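Long-range contact in profilin-2 (PDB 1F2K), which binds monomeric actin, restraining polymerisation at high concentration and promoting it at low concentration, and binds PIP2, thereby limiting formation of IP3 and diacylglycerol: residues 73-77 and 87-91. Residues are numbered along the deposited sequence; the frame is centred on the assembly and turned at random.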
loop_
_atom_site.group_PDB
_atom_site.type_symbol
_atom_site.label_atom_id
_atom_site.label_comp_id
_atom_site.label_asym_id
_atom_site.label_seq_id
_atom_site.Cartn_x
_atom_site.Cartn_y
_atom_site.Cartn_z
ATOM N N ASP A 73 3.551 11.885 -1.626
ATOM C CA ASP A 73 2.763 13.099 -1.436
ATOM C C ASP A 73 1.723 12.910 -0.337
ATOM O O ASP A 73 1.830 11.988 0.466
ATOM C CB ASP A 73 2.109 13.545 -2.732
ATOM C CG ASP A 73 1.355 12.450 -3.396
ATOM O OD1 ASP A 73 0.304 11.982 -2.857
ATOM O OD2 ASP A 73 1.848 12.061 -4.468
ATOM N N ASP A 74 0.719 13.765 -0.265
ATOM C CA ASP A 74 -0.215 13.588 0.828
ATOM C C ASP A 74 -1.290 12.577 0.576
ATOM O O ASP A 74 -2.187 12.400 1.397
ATOM C CB ASP A 74 -0.810 14.933 1.313
ATOM C CG ASP A 74 -1.404 15.757 0.202
ATOM O OD1 ASP A 74 -0.696 15.973 -0.817
ATOM O OD2 ASP A 74 -2.577 16.200 0.356
ATOM N N ARG A 75 -1.181 11.884 -0.550
ATOM C CA ARG A 75 -2.143 10.842 -0.886
ATOM C C ARG A 75 -1.456 9.524 -1.218
ATOM O O ARG A 75 -1.936 8.457 -0.824
ATOM C CB ARG A 75 -3.029 11.260 -2.062
ATOM C CG ARG A 75 -3.770 10.109 -2.673
ATOM C CD ARG A 75 -4.885 10.546 -3.626
ATOM N NE ARG A 75 -5.232 9.444 -4.513
ATOM C CZ ARG A 75 -6.458 9.158 -4.891
ATOM N NH1 ARG A 75 -7.495 9.881 -4.459
ATOM N NH2 ARG A 75 -6.650 8.157 -5.728
ATOM N N SER A 76 -0.315 9.604 -1.913
ATOM C CA SER A 76 0.384 8.392 -2.334
ATOM C C SER A 76 1.841 8.218 -1.925
ATOM O O SER A 76 2.616 9.170 -1.813
ATOM C CB SER A 76 0.270 8.281 -3.854
ATOM O OG SER A 76 -1.062 8.569 -4.310
ATOM N N VAL A 77 2.218 6.979 -1.670
ATOM C CA VAL A 77 3.598 6.695 -1.345
ATOM C C VAL A 77 3.889 5.367 -2.049
ATOM O O VAL A 77 3.214 4.356 -1.833
ATOM C CB VAL A 77 3.847 6.581 0.147
ATOM C CG1 VAL A 77 5.227 6.060 0.364
ATOM C CG2 VAL A 77 3.740 7.942 0.833
ATOM N N ILE A 87 2.686 -0.244 -4.048
ATOM C CA ILE A 87 1.891 0.978 -4.266
ATOM C C ILE A 87 1.059 1.217 -3.005
ATOM O O ILE A 87 0.289 0.327 -2.619
ATOM C CB ILE A 87 0.906 0.806 -5.431
ATOM C CG1 ILE A 87 1.640 0.367 -6.695
ATOM C CG2 ILE A 87 0.193 2.077 -5.686
ATOM C CD1 ILE A 87 2.567 1.395 -7.292
ATOM N N THR A 88 1.216 2.352 -2.318
ATOM C CA THR A 88 0.347 2.560 -1.143
ATOM C C THR A 88 -0.362 3.847 -1.383
ATOM O O THR A 88 0.207 4.742 -1.963
ATOM C CB THR A 88 1.079 2.613 0.205
ATOM O OG1 THR A 88 1.820 3.826 0.310
ATOM C CG2 THR A 88 1.991 1.407 0.337
ATOM N N VAL A 89 -1.625 3.892 -0.977
ATOM C CA VAL A 89 -2.492 5.056 -1.145
ATOM C C VAL A 89 -3.289 5.262 0.120
ATOM O O VAL A 89 -3.699 4.268 0.762
ATOM C CB VAL A 89 -3.489 4.859 -2.286
ATOM C CG1 VAL A 89 -4.251 6.179 -2.564
ATOM C CG2 VAL A 89 -2.770 4.384 -3.503
ATOM N N LYS A 90 -3.499 6.540 0.459
ATOM C CA LYS A 90 -4.217 6.951 1.664
ATOM C C LYS A 90 -5.645 7.428 1.478
ATOM O O LYS A 90 -5.904 8.383 0.709
ATOM C CB LYS A 90 -3.451 8.062 2.369
ATOM C CG LYS A 90 -4.169 8.657 3.591
ATOM C CD LYS A 90 -3.213 9.635 4.271
ATOM C CE LYS A 90 -3.811 10.397 5.453
ATOM N NZ LYS A 90 -2.762 11.168 6.196
ATOM N N THR A 91 -6.579 6.776 2.177
ATOM C CA THR A 91 -7.990 7.201 2.099
ATOM C C THR A 91 -8.321 7.950 3.398
ATOM O O THR A 91 -7.442 8.185 4.232
ATOM C CB THR A 91 -8.916 6.027 1.975
ATOM O OG1 THR A 91 -8.905 5.275 3.191
ATOM C CG2 THR A 91 -8.441 5.126 0.854
HETATM O O HOH W 1 -2.097 13.218 4.267
#
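R75 runs its extended chain alongside V89, the two pointing the same way, and R75 NE lies 3.9 Å from V89 CG1. Between the two backbones, R75 O accepts the N-H of K90 (K90 N to R75 O 2.8 Å), and V89 CA makes a CA-H...O contact to the same oxygen. On the face opposite S76 and V89, the side chains of V77 and T88 lie side by side. T88 OG1 stands between its backbone N and carbonyl carbon (chi1 71°), which brings it across the ladder to donate to V77 O at 2.6 Å. T88 N also donates to V77 O, which is thus gripped by two donors of one residue, while V77 N returns a nearly straight bond to T88 O (174° at the hydrogen). V77-T88 is the hydrogen-bonded pair, and S76-V89 the non-hydrogen-bonded pair, of the antiparallel ladder. In the entering turn, D73 OD1 accepts from R75 N (anti lone pair) and S76 N (above the carboxylate plane), an Asx turn and Asx motif. A water joins D74 O to K90 NZ. This is the open end of hairpin 76-81/84-90. Helix 106-121, which carries the actin-binding residue K115 (side chain about 8 Å from that of R75), packs over V89; R75 NH2 bridges D118 OD1 and E114 OE1, and E114 OE2 is hydrogen-bonded to S76 OG. F49 of helix 39-50 touches V77, T88 and K90, and strand 94-100 pairs with the far edge of 84-90.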